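PDB 3HN2: 2-dehydropantoate 2-reductase from Geobacter metallireducens, which probably catalyses the NADPH-dependent reduction of ketopantoate to pantoic acid, the second step of the route from 3-methyl-2-oxobutanoate to (R)-pantoate. Local coordinates for residues D35-I49 with N131-A143. Sequence-based numbering, arbitrary orientation.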
loop_
_atom_site.group_PDB
_atom_site.type_symbol
_atom_site.label_atom_id
_atom_site.label_comp_id
_atom_site.label_asym_id
_atom_site.label_seq_id
_atom_site.Cartn_x
_atom_site.Cartn_y
_atom_site.Cartn_z
ATOM N N ASP A 35 -23.573 20.928 7.306
ATOM C CA ASP A 35 -22.961 21.392 8.547
ATOM C C ASP A 35 -22.333 22.785 8.436
ATOM O O ASP A 35 -21.131 22.954 8.647
ATOM C CB ASP A 35 -21.950 20.361 9.072
ATOM C CG ASP A 35 -21.128 19.707 7.962
ATOM O OD1 ASP A 35 -20.977 20.303 6.871
ATOM O OD2 ASP A 35 -20.623 18.586 8.190
ATOM N N TYR A 36 -23.158 23.776 8.106
ATOM C CA TYR A 36 -22.730 25.174 8.102
ATOM C C TYR A 36 -22.592 25.683 9.532
ATOM O O TYR A 36 -21.591 26.305 9.883
ATOM C CB TYR A 36 -23.720 26.041 7.314
ATOM C CG TYR A 36 -23.486 27.537 7.430
ATOM C CD1 TYR A 36 -24.280 28.325 8.265
ATOM C CD2 TYR A 36 -22.476 28.163 6.698
ATOM C CE1 TYR A 36 -24.069 29.699 8.376
ATOM C CE2 TYR A 36 -22.257 29.539 6.800
ATOM C CZ TYR A 36 -23.058 30.300 7.639
ATOM O OH TYR A 36 -22.849 31.658 7.746
ATOM N N GLU A 37 -23.607 25.396 10.344
ATOM C CA GLU A 37 -23.713 25.892 11.718
ATOM C C GLU A 37 -22.657 25.326 12.673
ATOM O O GLU A 37 -22.254 25.999 13.621
ATOM C CB GLU A 37 -25.126 25.641 12.258
ATOM C CG GLU A 37 -25.700 24.268 11.909
ATOM C CD GLU A 37 -27.205 24.291 11.694
ATOM O OE1 GLU A 37 -27.929 24.818 12.565
ATOM O OE2 GLU A 37 -27.666 23.775 10.652
ATOM N N ALA A 38 -22.213 24.100 12.408
ATOM C CA ALA A 38 -21.192 23.448 13.226
ATOM C C ALA A 38 -19.795 24.022 12.987
ATOM O O ALA A 38 -18.956 24.020 13.888
ATOM C CB ALA A 38 -21.200 21.956 12.979
ATOM N N ILE A 39 -19.558 24.523 11.777
ATOM C CA ILE A 39 -18.246 25.054 11.388
ATOM C C ILE A 39 -18.187 26.593 11.492
ATOM O O ILE A 39 -17.106 27.174 11.629
ATOM C CB ILE A 39 -17.815 24.525 9.978
ATOM C CG1 ILE A 39 -18.021 23.006 9.895
ATOM C CG2 ILE A 39 -16.352 24.851 9.674
ATOM C CD1 ILE A 39 -17.744 22.390 8.529
ATOM N N ALA A 40 -19.345 27.250 11.456
ATOM C CA ALA A 40 -19.409 28.693 11.713
ATOM C C ALA A 40 -19.243 28.993 13.205
ATOM O O ALA A 40 -18.739 30.054 13.580
ATOM C CB ALA A 40 -20.710 29.284 11.187
ATOM N N GLY A 41 -19.665 28.044 14.040
ATOM C CA GLY A 41 -19.556 28.163 15.490
ATOM C C GLY A 41 -18.185 27.805 16.033
ATOM O O GLY A 41 -17.582 28.584 16.773
ATOM N N ASN A 42 -17.686 26.628 15.657
ATOM C CA ASN A 42 -16.420 26.118 16.190
ATOM C C ASN A 42 -15.227 26.151 15.236
ATOM O O ASN A 42 -14.088 26.343 15.666
ATOM C CB ASN A 42 -16.604 24.695 16.725
ATOM C CG ASN A 42 -17.015 24.666 18.183
ATOM O OD1 ASN A 42 -18.102 24.199 18.521
ATOM N ND2 ASN A 42 -16.143 25.165 19.060
ATOM N N GLY A 43 -15.494 25.964 13.946
ATOM C CA GLY A 43 -14.440 25.708 12.967
ATOM C C GLY A 43 -14.336 24.210 12.753
ATOM O O GLY A 43 -15.032 23.436 13.418
ATOM N N LEU A 44 -13.477 23.789 11.828
ATOM C CA LEU A 44 -13.316 22.359 11.558
ATOM C C LEU A 44 -12.004 21.780 12.091
ATOM O O LEU A 44 -10.967 22.448 12.093
ATOM C CB LEU A 44 -13.533 22.028 10.072
ATOM C CG LEU A 44 -12.659 22.624 8.964
ATOM C CD1 LEU A 44 -11.575 21.654 8.544
ATOM C CD2 LEU A 44 -13.515 23.001 7.772
ATOM N N LYS A 45 -12.076 20.534 12.549
ATOM C CA LYS A 45 -10.924 19.820 13.079
ATOM C C LYS A 45 -10.467 18.769 12.079
ATOM O O LYS A 45 -11.266 17.951 11.623
ATOM C CB LYS A 45 -11.270 19.138 14.407
ATOM C CG LYS A 45 -11.840 20.058 15.475
ATOM C CD LYS A 45 -11.656 19.447 16.854
ATOM C CE LYS A 45 -11.830 20.485 17.949
ATOM N NZ LYS A 45 -11.351 19.980 19.265
ATOM N N VAL A 46 -9.183 18.798 11.733
ATOM C CA VAL A 46 -8.612 17.785 10.851
ATOM C C VAL A 46 -7.740 16.838 11.659
ATOM O O VAL A 46 -6.764 17.252 12.282
ATOM C CB VAL A 46 -7.799 18.403 9.684
ATOM C CG1 VAL A 46 -7.135 17.319 8.842
ATOM C CG2 VAL A 46 -8.694 19.252 8.808
ATOM N N PHE A 47 -8.117 15.567 11.656
ATOM C CA PHE A 47 -7.318 14.528 12.282
ATOM C C PHE A 47 -6.578 13.774 11.188
ATOM O O PHE A 47 -7.186 13.290 10.238
ATOM C CB PHE A 47 -8.197 13.593 13.118
ATOM C CG PHE A 47 -9.035 14.308 14.140
ATOM C CD1 PHE A 47 -10.390 14.531 13.915
ATOM C CD2 PHE A 47 -8.468 14.778 15.321
ATOM C CE1 PHE A 47 -11.167 15.204 14.856
ATOM C CE2 PHE A 47 -9.238 15.450 16.268
ATOM C CZ PHE A 47 -10.589 15.662 16.034
ATOM N N SER A 48 -5.256 13.711 11.312
ATOM C CA SER A 48 -4.425 13.046 10.318
ATOM C C SER A 48 -3.498 12.022 10.947
ATOM O O SER A 48 -3.297 11.999 12.162
ATOM C CB SER A 48 -3.588 14.068 9.543
ATOM O OG SER A 48 -4.384 14.822 8.653
ATOM N N ILE A 49 -2.934 11.174 10.097
ATOM C CA ILE A 49 -1.823 10.320 10.476
ATOM C C ILE A 49 -0.548 11.167 10.544
ATOM O O ILE A 49 0.413 10.813 11.234
ATOM C CB ILE A 49 -1.646 9.163 9.479
ATOM C CG1 ILE A 49 -1.809 9.667 8.037
ATOM C CG2 ILE A 49 -2.656 8.059 9.774
ATOM C CD1 ILE A 49 -1.053 8.863 7.013
ATOM N N ASN A 131 -12.395 8.715 5.680
ATOM C CA ASN A 131 -13.772 8.762 6.154
ATOM C C ASN A 131 -13.953 10.062 6.933
ATOM O O ASN A 131 -13.014 10.551 7.552
ATOM C CB ASN A 131 -14.148 7.513 6.980
ATOM C CG ASN A 131 -13.523 7.496 8.375
ATOM O OD1 ASN A 131 -12.436 6.952 8.575
ATOM N ND2 ASN A 131 -14.222 8.077 9.348
ATOM N N ARG A 132 -15.146 10.640 6.877
ATOM C CA ARG A 132 -15.420 11.876 7.602
ATOM C C ARG A 132 -16.468 11.626 8.678
ATOM O O ARG A 132 -16.797 10.476 8.977
ATOM C CB ARG A 132 -15.899 12.966 6.632
ATOM C CG ARG A 132 -17.146 12.592 5.828
ATOM C CD ARG A 132 -17.517 13.677 4.830
ATOM N NE ARG A 132 -18.251 14.784 5.442
ATOM C CZ ARG A 132 -19.573 14.931 5.392
ATOM N NH1 ARG A 132 -20.328 14.042 4.758
ATOM N NH2 ARG A 132 -20.145 15.972 5.980
ATOM N N GLY A 133 -16.966 12.700 9.283
ATOM C CA GLY A 133 -18.292 12.653 9.877
ATOM C C GLY A 133 -18.507 12.752 11.369
ATOM O O GLY A 133 -18.997 11.811 11.987
ATOM N N GLU A 134 -18.136 13.890 11.939
ATOM C CA GLU A 134 -18.766 14.398 13.149
ATOM C C GLU A 134 -18.859 15.892 12.888
ATOM O O GLU A 134 -17.972 16.636 13.307
ATOM C CB GLU A 134 -17.947 14.115 14.416
ATOM C CG GLU A 134 -17.902 12.657 14.898
ATOM C CD GLU A 134 -19.275 12.058 15.191
ATOM O OE1 GLU A 134 -20.126 12.746 15.798
ATOM O OE2 GLU A 134 -19.498 10.884 14.822
ATOM N N PRO A 135 -19.944 16.331 12.211
ATOM C CA PRO A 135 -20.117 17.596 11.504
ATOM C C PRO A 135 -19.033 18.649 11.750
ATOM O O PRO A 135 -19.080 19.385 12.738
ATOM C CB PRO A 135 -21.495 18.046 11.989
ATOM C CG PRO A 135 -22.254 16.710 12.192
ATOM C CD PRO A 135 -21.216 15.588 12.193
ATOM N N GLY A 136 -18.047 18.681 10.858
ATOM C CA GLY A 136 -16.889 19.557 11.004
ATOM C C GLY A 136 -15.660 18.819 11.500
ATOM O O GLY A 136 -14.790 19.411 12.139
ATOM N N GLU A 137 -15.599 17.518 11.222
ATOM C CA GLU A 137 -14.434 16.703 11.559
ATOM C C GLU A 137 -14.002 15.854 10.366
ATOM O O GLU A 137 -14.757 15.006 9.880
ATOM C CB GLU A 137 -14.700 15.827 12.790
ATOM C CG GLU A 137 -14.668 16.586 14.118
ATOM C CD GLU A 137 -14.741 15.682 15.341
ATOM O OE1 GLU A 137 -14.773 14.442 15.187
ATOM O OE2 GLU A 137 -14.760 16.223 16.468
ATOM N N VAL A 138 -12.784 16.108 9.896
ATOM C CA VAL A 138 -12.206 15.396 8.761
ATOM C C VAL A 138 -11.131 14.441 9.263
ATOM O O VAL A 138 -10.246 14.845 10.018
ATOM C CB VAL A 138 -11.559 16.376 7.753
ATOM C CG1 VAL A 138 -11.342 15.700 6.405
ATOM C CG2 VAL A 138 -12.408 17.625 7.594
ATOM N N HIS A 139 -11.210 13.180 8.847
ATOM C CA HIS A 139 -10.197 12.183 9.207
ATOM C C HIS A 139 -9.404 11.765 7.972
ATOM O O HIS A 139 -9.985 11.361 6.968
ATOM C CB HIS A 139 -10.826 10.958 9.881
ATOM C CG HIS A 139 -11.395 11.233 11.240
ATOM N ND1 HIS A 139 -12.447 12.097 11.450
ATOM C CD2 HIS A 139 -11.069 10.737 12.458
ATOM C CE1 HIS A 139 -12.735 12.135 12.737
ATOM N NE2 HIS A 139 -11.915 11.317 13.371
ATOM N N HIS A 140 -8.081 11.881 8.055
ATOM C CA HIS A 140 -7.178 11.516 6.965
ATOM C C HIS A 140 -6.341 10.313 7.374
ATOM O O HIS A 140 -5.457 10.418 8.227
ATOM C CB HIS A 140 -6.295 12.711 6.586
ATOM C CG HIS A 140 -5.058 12.349 5.817
ATOM N ND1 HIS A 140 -3.790 12.591 6.298
ATOM C CD2 HIS A 140 -4.897 11.763 4.607
ATOM C CE1 HIS A 140 -2.899 12.176 5.414
ATOM N NE2 HIS A 140 -3.546 11.668 4.380
ATOM N N LEU A 141 -6.628 9.170 6.757
ATOM C CA LEU A 141 -6.047 7.892 7.174
ATOM C C LEU A 141 -4.800 7.494 6.387
ATOM O O LEU A 141 -4.043 6.621 6.821
ATOM C CB LEU A 141 -7.096 6.770 7.108
ATOM C CG LEU A 141 -8.483 7.004 7.721
ATOM C CD1 LEU A 141 -9.359 5.771 7.522
ATOM C CD2 LEU A 141 -8.412 7.392 9.202
ATOM N N GLY A 142 -4.593 8.132 5.237
ATOM C CA GLY A 142 -3.446 7.835 4.383
ATOM C C GLY A 142 -3.432 8.575 3.059
ATOM O O GLY A 142 -4.438 9.166 2.658
ATOM N N ALA A 143 -2.274 8.532 2.399
ATOM C CA ALA A 143 -2.056 9.080 1.054
ATOM C C ALA A 143 -2.462 10.552 0.916
ATOM O O ALA A 143 -2.270 11.334 1.846
ATOM C CB ALA A 143 -2.728 8.194 -0.007
#
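Phe47 of strand 44-48 lies beside His139 of strand 137-140. Its CB rests near Val138 O and His139 CD2; with CG beside the backbone N (chi1 -55°) the ring lies alongside His139, and Phe47 CD1 sits over one face of the imidazole, toward its rim, 3.6 Å from His139 CE1, the rings oblique at 43°. Beyond it, Phe47 CE1 meets Glu137 CD at 3.6 Å; the carboxylate lies at the phenyl edge, its plane nearly perpendicular to the ring. The backbones beneath form a regular parallel ladder: Lys45 N to Gly136 O, Val138 N to Lys45 O, Phe47 N to Val138 O, and His140 N to Phe47 O (2.7 Å). Together with strand 53-55, antiparallel to 44-48, they make a small three-stranded sheet beside the main sheet of the Rossmann-type domain. Its other face, bearing Val46 and Val138 side by side (Val46 CG2 to Val138 CB 4.2 Å), packs on helix 14-23. On that face His140 stacks on Tyr16 and donates a hydrogen bond from NE2 to Ala143 O (2.9 Å), while Ser48 OG reaches its ND1 only weakly. Before the strands, Gly136 CA fits against Ile39 CG1 at 3.8 Å, and Asp35 OD2 forms a long salt bridge with Arg132 NH2 (3.5 Å), at the guanidinium edge.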